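Small ribosomal subunit biogenesis GTPase RsgA (Thermotoga maritima, PDB 1U0L) probably assists late maturation of the 30S ribosomal subunit as a circularly permuted, zinc-binding GTPase that hydrolyses GTP slowly and is stimulated by that subunit. Local coordinates at residues V85-L90 / K170-A175; F107-E112 / L234-I239; A188-L193 / K218-G223; T212-L217 / Y224-P229. All coordinates share one frame; numbering follows the deposited sequence.

Contact 1: residues V85-L90 / K170-A175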
loop_
_atom_site.group_PDB
_atom_site.type_symbol
_atom_site.label_atom_id
_atom_site.label_comp_id
_atom_site.label_asym_id
_atom_site.label_seq_id
_atom_site.Cartn_x
_atom_site.Cartn_y
_atom_site.Cartn_z
ATOM N N VAL A 85 -1.551 -4.549 6.959
ATOM C CA VAL A 85 -1.511 -4.549 5.514
ATOM C C VAL A 85 -0.131 -5.034 5.087
ATOM O O VAL A 85 0.874 -4.567 5.621
ATOM C CB VAL A 85 -1.740 -3.137 4.957
ATOM C CG1 VAL A 85 -1.844 -3.199 3.446
ATOM C CG2 VAL A 85 -2.990 -2.526 5.574
ATOM N N ASP A 86 -0.088 -5.972 4.140
ATOM C CA ASP A 86 1.174 -6.517 3.638
ATOM C C ASP A 86 1.590 -5.808 2.364
ATOM O O ASP A 86 2.721 -5.356 2.243
ATOM C CB ASP A 86 1.063 -8.001 3.291
ATOM C CG ASP A 86 0.258 -8.783 4.288
ATOM O OD1 ASP A 86 0.478 -8.591 5.500
ATOM O OD2 ASP A 86 -0.587 -9.600 3.857
ATOM N N GLN A 87 0.673 -5.725 1.403
ATOM C CA GLN A 87 0.982 -5.112 0.118
ATOM C C GLN A 87 0.284 -3.850 -0.308
ATOM O O GLN A 87 -0.840 -3.540 0.091
ATOM C CB GLN A 87 0.770 -6.101 -1.022
ATOM C CG GLN A 87 1.864 -7.091 -1.205
ATOM C CD GLN A 87 1.620 -7.973 -2.398
ATOM O OE1 GLN A 87 0.508 -8.458 -2.605
ATOM N NE2 GLN A 87 2.661 -8.198 -3.190
ATOM N N VAL A 88 0.998 -3.157 -1.183
ATOM C CA VAL A 88 0.562 -1.936 -1.808
ATOM C C VAL A 88 0.636 -2.269 -3.278
ATOM O O VAL A 88 1.703 -2.639 -3.779
ATOM C CB VAL A 88 1.526 -0.803 -1.552
ATOM C CG1 VAL A 88 1.135 0.390 -2.400
ATOM C CG2 VAL A 88 1.526 -0.456 -0.082
ATOM N N ILE A 89 -0.500 -2.197 -3.964
ATOM C CA ILE A 89 -0.514 -2.457 -5.397
ATOM C C ILE A 89 -0.525 -1.063 -5.964
ATOM O O ILE A 89 -1.520 -0.343 -5.850
ATOM C CB ILE A 89 -1.765 -3.176 -5.830
ATOM C CG1 ILE A 89 -1.895 -4.499 -5.072
ATOM C CG2 ILE A 89 -1.713 -3.400 -7.324
ATOM C CD1 ILE A 89 -0.801 -5.523 -5.389
ATOM N N LEU A 90 0.603 -0.673 -6.539
ATOM C CA LEU A 90 0.746 0.665 -7.085
ATOM C C LEU A 90 0.397 0.680 -8.562
ATOM O O LEU A 90 1.193 0.266 -9.404
ATOM C CB LEU A 90 2.178 1.162 -6.870
ATOM C CG LEU A 90 2.313 2.627 -6.446
ATOM C CD1 LEU A 90 3.795 3.106 -6.531
ATOM C CD2 LEU A 90 1.419 3.454 -7.342
ATOM N N LYS A 170 -2.302 -12.670 0.944
ATOM C CA LYS A 170 -2.080 -11.372 1.575
ATOM C C LYS A 170 -3.274 -10.424 1.666
ATOM O O LYS A 170 -4.317 -10.652 1.057
ATOM C CB LYS A 170 -0.937 -10.671 0.847
ATOM C CG LYS A 170 0.284 -11.550 0.700
ATOM C CD LYS A 170 1.253 -10.976 -0.299
ATOM C CE LYS A 170 2.414 -11.929 -0.550
ATOM N NZ LYS A 170 3.246 -11.485 -1.718
ATOM N N ILE A 171 -3.111 -9.377 2.470
ATOM C CA ILE A 171 -4.119 -8.333 2.611
ATOM C C ILE A 171 -3.499 -7.202 1.793
ATOM O O ILE A 171 -2.412 -6.725 2.128
ATOM C CB ILE A 171 -4.277 -7.865 4.081
ATOM C CG1 ILE A 171 -4.929 -8.971 4.913
ATOM C CG2 ILE A 171 -5.116 -6.582 4.140
ATOM C CD1 ILE A 171 -5.349 -8.523 6.299
ATOM N N SER A 172 -4.156 -6.783 0.715
ATOM C CA SER A 172 -3.573 -5.736 -0.114
ATOM C C SER A 172 -4.328 -4.419 -0.244
ATOM O O SER A 172 -5.551 -4.372 -0.131
ATOM C CB SER A 172 -3.293 -6.285 -1.515
ATOM O OG SER A 172 -2.143 -7.113 -1.520
ATOM N N THR A 173 -3.578 -3.344 -0.475
ATOM C CA THR A 173 -4.187 -2.033 -0.673
ATOM C C THR A 173 -3.782 -1.443 -2.028
ATOM O O THR A 173 -2.604 -1.378 -2.379
ATOM C CB THR A 173 -3.815 -1.038 0.436
ATOM O OG1 THR A 173 -4.587 0.155 0.263
ATOM C CG2 THR A 173 -2.336 -0.691 0.379
ATOM N N MET A 174 -4.784 -1.029 -2.792
ATOM C CA MET A 174 -4.552 -0.442 -4.102
ATOM C C MET A 174 -4.149 1.011 -3.894
ATOM O O MET A 174 -4.624 1.667 -2.966
ATOM C CB MET A 174 -5.831 -0.507 -4.945
ATOM C CG MET A 174 -6.515 -1.862 -4.915
ATOM S SD MET A 174 -6.644 -2.605 -6.519
ATOM C CE MET A 174 -4.951 -2.907 -6.852
ATOM N N ALA A 175 -3.265 1.506 -4.752
ATOM C CA ALA A 175 -2.823 2.892 -4.658
ATOM C C ALA A 175 -2.464 3.452 -6.035
ATOM O O ALA A 175 -1.928 2.745 -6.893
ATOM C CB ALA A 175 -1.646 2.987 -3.719
#
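D86 and Q87 meet I171 where two parallel strands of the P-loop GTPase core sheet, 87-92 and 171-175, come together. I171 N donates to D86 OD2 at 2.9 Å and nearly straight (166°), meeting it from above the carboxylate plane. The other oxygen, OD1, is held by a salt bridge to K74, so both carboxylate oxygens have partners. D86 CG lies beside its own backbone N (chi1 -41°), which also bonds I171. I171 O accepts twice: from D86 N at 3.2 Å, and weakly from Q87 N.

Further along, the parallel pattern takes over. T173 N bonds Q87 O at 2.8 Å. I89 N bonds T173 O, also at 2.8 Å, and A175 N bonds I89 O. The amides and carbonyls on the other edge of strand 87-92 pair with strand 117-122, and strand 171-175 leads into the GTP-binding loop beginning at G176.

Side chains alternate between the two faces. V88, T173, L90 and A175 share one. There V88 CG1 meets A175 CB at 4.0 Å. Q87, S172, I89 and M174 share the other. There I89 and M174 lie side by side, and the bent M174 chain brings CE to 3.3 Å from I89 CG2.

Contact 2: residues F107-E112 / L234-I239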
loop_
_atom_site.group_PDB
_atom_site.type_symbol
_atom_site.label_atom_id
_atom_site.label_comp_id
_atom_site.label_asym_id
_atom_site.label_seq_id
_atom_site.Cartn_x
_atom_site.Cartn_y
_atom_site.Cartn_z
ATOM N N PHE A 107 4.649 7.662 -3.418
ATOM C CA PHE A 107 3.848 6.496 -3.075
ATOM C C PHE A 107 4.744 5.412 -2.492
ATOM O O PHE A 107 4.427 4.834 -1.443
ATOM C CB PHE A 107 3.119 5.969 -4.307
ATOM C CG PHE A 107 1.744 6.517 -4.455
ATOM C CD1 PHE A 107 1.289 6.971 -5.687
ATOM C CD2 PHE A 107 0.892 6.585 -3.356
ATOM C CE1 PHE A 107 -0.003 7.491 -5.824
ATOM C CE2 PHE A 107 -0.403 7.103 -3.477
ATOM C CZ PHE A 107 -0.853 7.559 -4.719
ATOM N N LEU A 108 5.860 5.144 -3.175
ATOM C CA LEU A 108 6.809 4.140 -2.713
ATOM C C LEU A 108 7.362 4.537 -1.345
ATOM O O LEU A 108 7.461 3.700 -0.454
ATOM C CB LEU A 108 7.948 3.976 -3.725
ATOM C CG LEU A 108 7.532 3.368 -5.066
ATOM C CD1 LEU A 108 8.676 3.466 -6.057
ATOM C CD2 LEU A 108 7.110 1.920 -4.872
ATOM N N VAL A 109 7.702 5.811 -1.170
ATOM C CA VAL A 109 8.219 6.277 0.111
ATOM C C VAL A 109 7.211 5.909 1.201
ATOM O O VAL A 109 7.582 5.376 2.248
ATOM C CB VAL A 109 8.446 7.806 0.115
ATOM C CG1 VAL A 109 8.691 8.295 1.532
ATOM C CG2 VAL A 109 9.643 8.157 -0.757
ATOM N N LEU A 110 5.935 6.184 0.944
ATOM C CA LEU A 110 4.870 5.862 1.893
ATOM C C LEU A 110 4.747 4.357 2.167
ATOM O O LEU A 110 4.584 3.930 3.312
ATOM C CB LEU A 110 3.529 6.390 1.379
ATOM C CG LEU A 110 3.336 7.891 1.536
ATOM C CD1 LEU A 110 2.081 8.306 0.801
ATOM C CD2 LEU A 110 3.263 8.270 3.000
ATOM N N ALA A 111 4.816 3.556 1.110
ATOM C CA ALA A 111 4.709 2.109 1.248
ATOM C C ALA A 111 5.884 1.571 2.064
ATOM O O ALA A 111 5.726 0.663 2.894
ATOM C CB ALA A 111 4.684 1.457 -0.130
ATOM N N GLU A 112 7.060 2.139 1.824
ATOM C CA GLU A 112 8.245 1.709 2.536
ATOM C C GLU A 112 8.133 2.143 4.003
ATOM O O GLU A 112 8.392 1.364 4.924
ATOM C CB GLU A 112 9.496 2.309 1.889
ATOM C CG GLU A 112 10.624 1.312 1.668
ATOM C CD GLU A 112 10.366 0.373 0.498
ATOM O OE1 GLU A 112 11.240 -0.469 0.198
ATOM O OE2 GLU A 112 9.289 0.471 -0.134
ATOM N N LEU A 234 -1.584 11.267 -0.415
ATOM C CA LEU A 234 -0.137 11.439 -0.529
ATOM C C LEU A 234 0.422 12.387 0.535
ATOM O O LEU A 234 1.047 13.396 0.210
ATOM C CB LEU A 234 0.199 11.983 -1.922
ATOM C CG LEU A 234 -0.072 11.052 -3.111
ATOM C CD1 LEU A 234 -0.140 11.856 -4.398
ATOM C CD2 LEU A 234 1.026 9.985 -3.210
ATOM N N GLU A 235 0.200 12.062 1.803
ATOM C CA GLU A 235 0.670 12.909 2.889
ATOM C C GLU A 235 1.956 12.449 3.554
ATOM O O GLU A 235 1.951 11.549 4.387
ATOM C CB GLU A 235 -0.415 13.059 3.953
ATOM C CG GLU A 235 -1.520 14.017 3.563
ATOM C CD GLU A 235 -2.656 14.043 4.573
ATOM O OE1 GLU A 235 -3.568 14.887 4.426
ATOM O OE2 GLU A 235 -2.637 13.217 5.511
ATOM N N ILE A 236 3.052 13.092 3.177
ATOM C CA ILE A 236 4.367 12.806 3.729
ATOM C C ILE A 236 4.713 13.946 4.668
ATOM O O ILE A 236 5.221 14.977 4.237
ATOM C CB ILE A 236 5.428 12.752 2.629
ATOM C CG1 ILE A 236 5.307 11.441 1.866
ATOM C CG2 ILE A 236 6.807 12.888 3.223
ATOM C CD1 ILE A 236 6.359 11.274 0.799
ATOM N N ASN A 237 4.436 13.772 5.950
ATOM C CA ASN A 237 4.717 14.827 6.917
ATOM C C ASN A 237 5.245 14.213 8.193
ATOM O O ASN A 237 6.077 14.800 8.884
ATOM C CB ASN A 237 3.440 15.622 7.214
ATOM C CG ASN A 237 2.955 16.417 6.014
ATOM O OD1 ASN A 237 3.570 17.413 5.630
ATOM N ND2 ASN A 237 1.851 15.976 5.409
ATOM N N ASP A 238 4.750 13.022 8.499
ATOM C CA ASP A 238 5.170 12.312 9.689
ATOM C C ASP A 238 6.619 11.894 9.513
ATOM O O ASP A 238 7.184 11.203 10.366
ATOM C CB ASP A 238 4.295 11.076 9.895
ATOM C CG ASP A 238 2.818 11.391 9.802
ATOM O OD1 ASP A 238 2.351 12.295 10.528
ATOM O OD2 ASP A 238 2.121 10.731 9.003
ATOM N N ILE A 239 7.222 12.319 8.406
ATOM C CA ILE A 239 8.603 11.967 8.126
ATOM C C ILE A 239 9.599 13.109 8.323
ATOM O O ILE A 239 9.432 14.202 7.776
ATOM C CB ILE A 239 8.753 11.424 6.695
ATOM C CG1 ILE A 239 7.859 10.190 6.499
ATOM C CG2 ILE A 239 10.221 11.067 6.431
ATOM C CD1 ILE A 239 7.951 9.572 5.097
#
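L234 sets one methyl, CD2, over the centre of the F107 ring. The methyl is 3.3 Å from the ring centroid and 15° off the ring normal, a CH-pi contact. The side chains cross at about a right angle, with the leucine methyl on the flat face of the ring.

One turn of helix further on, L110 comes alongside the loop. Its CD2 lies 3.8 Å from E235 O and 3.9 Å from I236 CG1, and the L110 and I236 side chains cross at a slant. The helix is 101-113 of the P-loop GTPase domain, packed on strand 117-122 of its sheet. The loop 234-239 follows strand 224-226 and packs against helix 282-296, where L295 touches both I236 and I239. No hydrogen bond joins the two segments; the join is apolar.

V109 faces the far part of the loop. Its CG1, anti to the backbone N (chi1 168°), touches two isoleucine ends. I236 CD1 is 3.9 Å from V109 CG1, with the side chains at about a right angle. I236 is poorly ordered, so its atoms are placed less surely. I239 CD1 is also 3.9 Å from V109 CG1, and those side chains cross obliquely.

Contact 3: residues A188-L193 / K218-G223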
loop_
_atom_site.group_PDB
_atom_site.type_symbol
_atom_site.label_atom_id
_atom_site.label_comp_id
_atom_site.label_asym_id
_atom_site.label_seq_id
_atom_site.Cartn_x
_atom_site.Cartn_y
_atom_site.Cartn_z
ATOM N N ALA A 188 -11.459 -6.869 -12.749
ATOM C CA ALA A 188 -10.872 -7.779 -13.725
ATOM C C ALA A 188 -10.327 -9.017 -13.003
ATOM O O ALA A 188 -10.334 -10.127 -13.550
ATOM C CB ALA A 188 -9.741 -7.073 -14.486
ATOM N N ILE A 189 -9.865 -8.808 -11.770
ATOM C CA ILE A 189 -9.299 -9.868 -10.938
ATOM C C ILE A 189 -10.382 -10.744 -10.329
ATOM O O ILE A 189 -10.212 -11.959 -10.180
ATOM C CB ILE A 189 -8.483 -9.280 -9.780
ATOM C CG1 ILE A 189 -7.411 -8.330 -10.321
ATOM C CG2 ILE A 189 -7.836 -10.398 -8.994
ATOM C CD1 ILE A 189 -6.764 -7.461 -9.254
ATOM N N ASN A 190 -11.494 -10.116 -9.971
ATOM C CA ASN A 190 -12.618 -10.819 -9.367
ATOM C C ASN A 190 -13.925 -10.153 -9.753
ATOM O O ASN A 190 -14.429 -9.313 -9.011
ATOM C CB ASN A 190 -12.504 -10.783 -7.845
ATOM C CG ASN A 190 -12.146 -12.122 -7.250
ATOM O OD1 ASN A 190 -12.461 -12.394 -6.079
ATOM N ND2 ASN A 190 -11.478 -12.967 -8.037
ATOM N N PRO A 191 -14.496 -10.515 -10.909
ATOM C CA PRO A 191 -15.760 -9.909 -11.340
ATOM C C PRO A 191 -16.708 -9.680 -10.167
ATOM O O PRO A 191 -16.977 -10.598 -9.395
ATOM C CB PRO A 191 -16.293 -10.928 -12.336
ATOM C CG PRO A 191 -15.036 -11.347 -13.036
ATOM C CD PRO A 191 -14.048 -11.531 -11.879
ATOM N N GLY A 192 -17.193 -8.451 -10.027
ATOM C CA GLY A 192 -18.095 -8.135 -8.934
ATOM C C GLY A 192 -17.514 -7.169 -7.913
ATOM O O GLY A 192 -18.205 -6.262 -7.452
ATOM N N LEU A 193 -16.247 -7.369 -7.558
ATOM C CA LEU A 193 -15.550 -6.523 -6.591
ATOM C C LEU A 193 -15.242 -5.134 -7.147
ATOM O O LEU A 193 -14.931 -4.983 -8.331
ATOM C CB LEU A 193 -14.225 -7.171 -6.185
ATOM C CG LEU A 193 -14.238 -8.439 -5.343
ATOM C CD1 LEU A 193 -12.807 -8.863 -5.090
ATOM C CD2 LEU A 193 -14.960 -8.178 -4.025
ATOM N N LYS A 218 -12.831 -10.099 0.261
ATOM C CA LYS A 218 -12.146 -11.370 0.137
ATOM C C LYS A 218 -12.002 -11.750 -1.326
ATOM O O LYS A 218 -12.941 -11.613 -2.110
ATOM C CB LYS A 218 -12.912 -12.462 0.881
ATOM C CG LYS A 218 -12.130 -13.759 1.039
ATOM C CD LYS A 218 -12.978 -14.902 1.580
ATOM C CE LYS A 218 -13.560 -14.599 2.955
ATOM N NZ LYS A 218 -14.597 -13.523 2.930
ATOM N N PHE A 219 -10.818 -12.222 -1.694
ATOM C CA PHE A 219 -10.570 -12.637 -3.064
ATOM C C PHE A 219 -10.982 -14.082 -3.271
ATOM O O PHE A 219 -10.876 -14.914 -2.366
ATOM C CB PHE A 219 -9.087 -12.502 -3.421
ATOM C CG PHE A 219 -8.687 -11.123 -3.851
ATOM C CD1 PHE A 219 -7.602 -10.483 -3.257
ATOM C CD2 PHE A 219 -9.388 -10.466 -4.855
ATOM C CE1 PHE A 219 -7.220 -9.208 -3.654
ATOM C CE2 PHE A 219 -9.015 -9.190 -5.260
ATOM C CZ PHE A 219 -7.930 -8.560 -4.659
ATOM N N ASP A 220 -11.441 -14.373 -4.478
ATOM C CA ASP A 220 -11.843 -15.717 -4.843
ATOM C C ASP A 220 -10.755 -16.690 -4.427
ATOM O O ASP A 220 -11.027 -17.732 -3.835
ATOM C CB ASP A 220 -12.021 -15.804 -6.356
ATOM C CG ASP A 220 -13.451 -16.031 -6.756
ATOM O OD1 ASP A 220 -14.336 -15.835 -5.896
ATOM O OD2 ASP A 220 -13.692 -16.395 -7.930
ATOM N N PHE A 221 -9.519 -16.317 -4.738
ATOM C CA PHE A 221 -8.352 -17.142 -4.483
ATOM C C PHE A 221 -7.697 -16.991 -3.122
ATOM O O PHE A 221 -6.540 -17.385 -2.950
ATOM C CB PHE A 221 -7.323 -16.862 -5.568
ATOM C CG PHE A 221 -7.058 -15.397 -5.770
ATOM C CD1 PHE A 221 -6.271 -14.687 -4.868
ATOM C CD2 PHE A 221 -7.621 -14.720 -6.839
ATOM C CE1 PHE A 221 -6.054 -13.324 -5.030
ATOM C CE2 PHE A 221 -7.410 -13.363 -7.010
ATOM C CZ PHE A 221 -6.625 -12.662 -6.104
ATOM N N GLY A 222 -8.414 -16.427 -2.157
ATOM C CA GLY A 222 -7.841 -16.271 -0.831
ATOM C C GLY A 222 -6.962 -15.044 -0.723
ATOM O O GLY A 222 -6.020 -14.849 -1.499
ATOM N N GLY A 223 -7.263 -14.209 0.259
ATOM C CA GLY A 223 -6.509 -12.988 0.449
ATOM C C GLY A 223 -7.538 -11.881 0.464
ATOM O O GLY A 223 -8.706 -12.126 0.154
#
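The type I turn F219-G222 at the tip of the hairpin formed by strands 216-218 and 224-226 meets I189 and N190 at the C-terminal end of helix 182-189, the helix that follows the GTP-binding loop of this P-loop GTPase. N190 is the first residue to leave helical backbone angles, and its side-chain amide makes the polar link. N190 OD1 accepts from D220 N at 2.7 Å, on a lone pair in the plane of the amide carbonyl. The N-H...O angle is 152°. The other end of the same amide, ND2, donates to I189 O, also at 2.7 Å. Held at both ends, the amide is fixed in rotation; the OD1 bond is the one that reaches the turn. An alanine here would remove the amide, and would probably leave D220 N without its acceptor and I189 O without this donor, so that the turn is less firmly tied to the helix.

The turn itself is closed by G222 N to F219 O at 2.9 Å. Just outside it, F219 N bonds G223 O. N190 ND2 lies 3.3 Å from D220 CB, the amide and carboxylate planes turned 78° to each other.

F219 receives L193 CD1 at 3.8 Å from its CD2, while N190 OD1 lies at the ring edge. F221 CG sits between its backbone N and carbonyl carbon (chi1 50°), and CZ lies over one face of the F219 ring, offset toward the rim. F221 also touches K164 and L167 of helix 160-167. I189 CG2 approaches the F221 ring at its edge, in plane, 3.6 Å from CE2.

Contact 4: residues T212-L217 / Y224-P229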
loop_
_atom_site.group_PDB
_atom_site.type_symbol
_atom_site.label_atom_id
_atom_site.label_comp_id
_atom_site.label_asym_id
_atom_site.label_seq_id
_atom_site.Cartn_x
_atom_site.Cartn_y
_atom_site.Cartn_z
ATOM N N THR A 212 -17.489 5.852 6.815
ATOM C CA THR A 212 -16.135 6.326 6.564
ATOM C C THR A 212 -15.016 5.324 6.839
ATOM O O THR A 212 -13.837 5.676 6.762
ATOM C CB THR A 212 -15.845 7.597 7.384
ATOM O OG1 THR A 212 -15.901 7.290 8.784
ATOM C CG2 THR A 212 -16.870 8.676 7.060
ATOM N N THR A 213 -15.365 4.086 7.169
ATOM C CA THR A 213 -14.342 3.083 7.422
ATOM C C THR A 213 -14.196 2.131 6.231
ATOM O O THR A 213 -15.158 1.855 5.509
ATOM C CB THR A 213 -14.647 2.291 8.697
ATOM O OG1 THR A 213 -15.950 1.711 8.601
ATOM C CG2 THR A 213 -14.603 3.206 9.904
ATOM N N ALA A 214 -12.979 1.647 6.015
ATOM C CA ALA A 214 -12.722 0.750 4.903
ATOM C C ALA A 214 -13.326 -0.597 5.196
ATOM O O ALA A 214 -13.894 -0.815 6.257
ATOM C CB ALA A 214 -11.229 0.604 4.681
ATOM N N GLN A 215 -13.202 -1.504 4.242
ATOM C CA GLN A 215 -13.712 -2.851 4.391
ATOM C C GLN A 215 -12.713 -3.762 3.735
ATOM O O GLN A 215 -11.898 -3.321 2.924
ATOM C CB GLN A 215 -15.048 -3.002 3.689
ATOM C CG GLN A 215 -16.205 -2.459 4.463
ATOM C CD GLN A 215 -17.514 -2.780 3.793
ATOM O OE1 GLN A 215 -17.649 -3.824 3.149
ATOM N NE2 GLN A 215 -18.497 -1.896 3.945
ATOM N N LEU A 216 -12.747 -5.038 4.079
ATOM C CA LEU A 216 -11.818 -5.941 3.439
ATOM C C LEU A 216 -12.650 -6.784 2.502
ATOM O O LEU A 216 -13.691 -7.296 2.888
ATOM C CB LEU A 216 -11.093 -6.805 4.474
ATOM C CG LEU A 216 -10.213 -6.047 5.474
ATOM C CD1 LEU A 216 -9.454 -7.037 6.319
ATOM C CD2 LEU A 216 -9.227 -5.151 4.732
ATOM N N LEU A 217 -12.217 -6.882 1.255
ATOM C CA LEU A 217 -12.938 -7.678 0.290
ATOM C C LEU A 217 -12.153 -8.961 0.126
ATOM O O LEU A 217 -10.941 -8.924 -0.109
ATOM C CB LEU A 217 -13.033 -6.935 -1.038
ATOM C CG LEU A 217 -13.810 -5.626 -0.941
ATOM C CD1 LEU A 217 -13.632 -4.825 -2.217
ATOM C CD2 LEU A 217 -15.278 -5.928 -0.673
ATOM N N TYR A 224 -7.128 -10.676 0.833
ATOM C CA TYR A 224 -8.060 -9.567 0.858
ATOM C C TYR A 224 -7.468 -8.318 0.260
ATOM O O TYR A 224 -6.245 -8.154 0.207
ATOM C CB TYR A 224 -8.463 -9.200 2.275
ATOM C CG TYR A 224 -8.994 -10.308 3.131
ATOM C CD1 TYR A 224 -8.128 -11.190 3.785
ATOM C CD2 TYR A 224 -10.360 -10.405 3.394
ATOM C CE1 TYR A 224 -8.609 -12.128 4.692
ATOM C CE2 TYR A 224 -10.851 -11.341 4.300
ATOM C CZ TYR A 224 -9.971 -12.193 4.949
ATOM O OH TYR A 224 -10.453 -13.063 5.890
ATOM N N VAL A 225 -8.361 -7.436 -0.180
ATOM C CA VAL A 225 -7.975 -6.137 -0.708
ATOM C C VAL A 225 -8.913 -5.125 -0.068
ATOM O O VAL A 225 -10.106 -5.383 0.104
ATOM C CB VAL A 225 -8.066 -6.040 -2.246
ATOM C CG1 VAL A 225 -9.524 -6.134 -2.718
ATOM C CG2 VAL A 225 -7.397 -4.728 -2.694
ATOM N N VAL A 226 -8.359 -3.975 0.292
ATOM C CA VAL A 226 -9.134 -2.947 0.960
ATOM C C VAL A 226 -10.209 -2.259 0.137
ATOM O O VAL A 226 -10.124 -2.119 -1.075
ATOM C CB VAL A 226 -8.207 -1.876 1.583
ATOM C CG1 VAL A 226 -8.950 -1.103 2.660
ATOM C CG2 VAL A 226 -6.974 -2.541 2.188
ATOM N N ASP A 227 -11.244 -1.870 0.866
ATOM C CA ASP A 227 -12.430 -1.172 0.398
ATOM C C ASP A 227 -12.026 0.003 -0.476
ATOM O O ASP A 227 -12.254 0.005 -1.670
ATOM C CB ASP A 227 -13.169 -0.664 1.635
ATOM C CG ASP A 227 -14.613 -0.401 1.387
ATOM O OD1 ASP A 227 -15.167 -1.034 0.470
ATOM O OD2 ASP A 227 -15.197 0.423 2.127
ATOM N N THR A 228 -11.407 0.996 0.154
ATOM C CA THR A 228 -10.958 2.212 -0.511
ATOM C C THR A 228 -9.453 2.127 -0.835
ATOM O O THR A 228 -8.784 1.168 -0.441
ATOM C CB THR A 228 -11.262 3.439 0.391
ATOM O OG1 THR A 228 -10.192 3.646 1.318
ATOM C CG2 THR A 228 -12.547 3.197 1.196
ATOM N N PRO A 229 -8.905 3.121 -1.567
ATOM C CA PRO A 229 -7.479 3.104 -1.926
ATOM C C PRO A 229 -6.541 3.601 -0.847
ATOM O O PRO A 229 -6.942 4.362 0.044
ATOM C CB PRO A 229 -7.409 3.984 -3.177
ATOM C CG PRO A 229 -8.801 3.997 -3.692
ATOM C CD PRO A 229 -9.624 4.075 -2.426
#
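D227 N donates to Q215 O at 2.6 Å, in a bent bond (136°). It is one of three backbone bonds that join the two segments. The other two belong to the hydrogen-bonded pair of L217 and V225: L217 N to V225 O at 2.8 Å, and V225 N to L217 O at 3.0 Å. L216 and V226, the pair between those two sets of bonds, are a non-hydrogen-bonded pair.

The D227 side chain points toward Q215, and its CG, anti to the backbone N (chi1 -158°), lies beside Q215 CB. The fit is too tight in the model for the exact spacing to be relied on. The D227 carboxylate and Q215 amide planes are stacked, 19° apart. D227 OD2 also has a weak, long ion pair with R196. An alanine here would probably leave R196 without that distant charge and open a gap beside Q215 CB.

On the face of L216 and V226, A214 CB meets V226 CG1 at 3.5 Å, and L216 CB meets Y224 CD2 at 3.8 Å. On the face of L217 and V225, L217 CB meets V225 CG1 at 4.0 Å. Y224 OH bonds E26, and L216 touches V16, both in the N-terminal OB domain. The arrangement is a beta hairpin whose second strand runs into D227-T228-P229, which by sequence begins the DxxG (G3) motif of GTPases.

In the fold
The OB domain comes first in the chain. Contact 1 then opens at 85-90 and closes at 170-175, spanning the loop that holds the GTP-binding residues N123 to D126. Contact 2 opens inside that span, at 107-112, and closes only at 234-239, so contacts 1 and 2 cross. Contacts 3 and 4 both lie nested in the loop of contact 2, and they cross each other: 188-193, 212-217, 218-223, 224-229. Contacts 1 and 4 meet in one sheet, through neighbouring strands 171-175 and 224-226. Contact 3 ties the hairpin of contact 4 to helix 182-189. Contact 2 ties helix 101-113 to the loop before helix 241-244, which packs against helix 282-296.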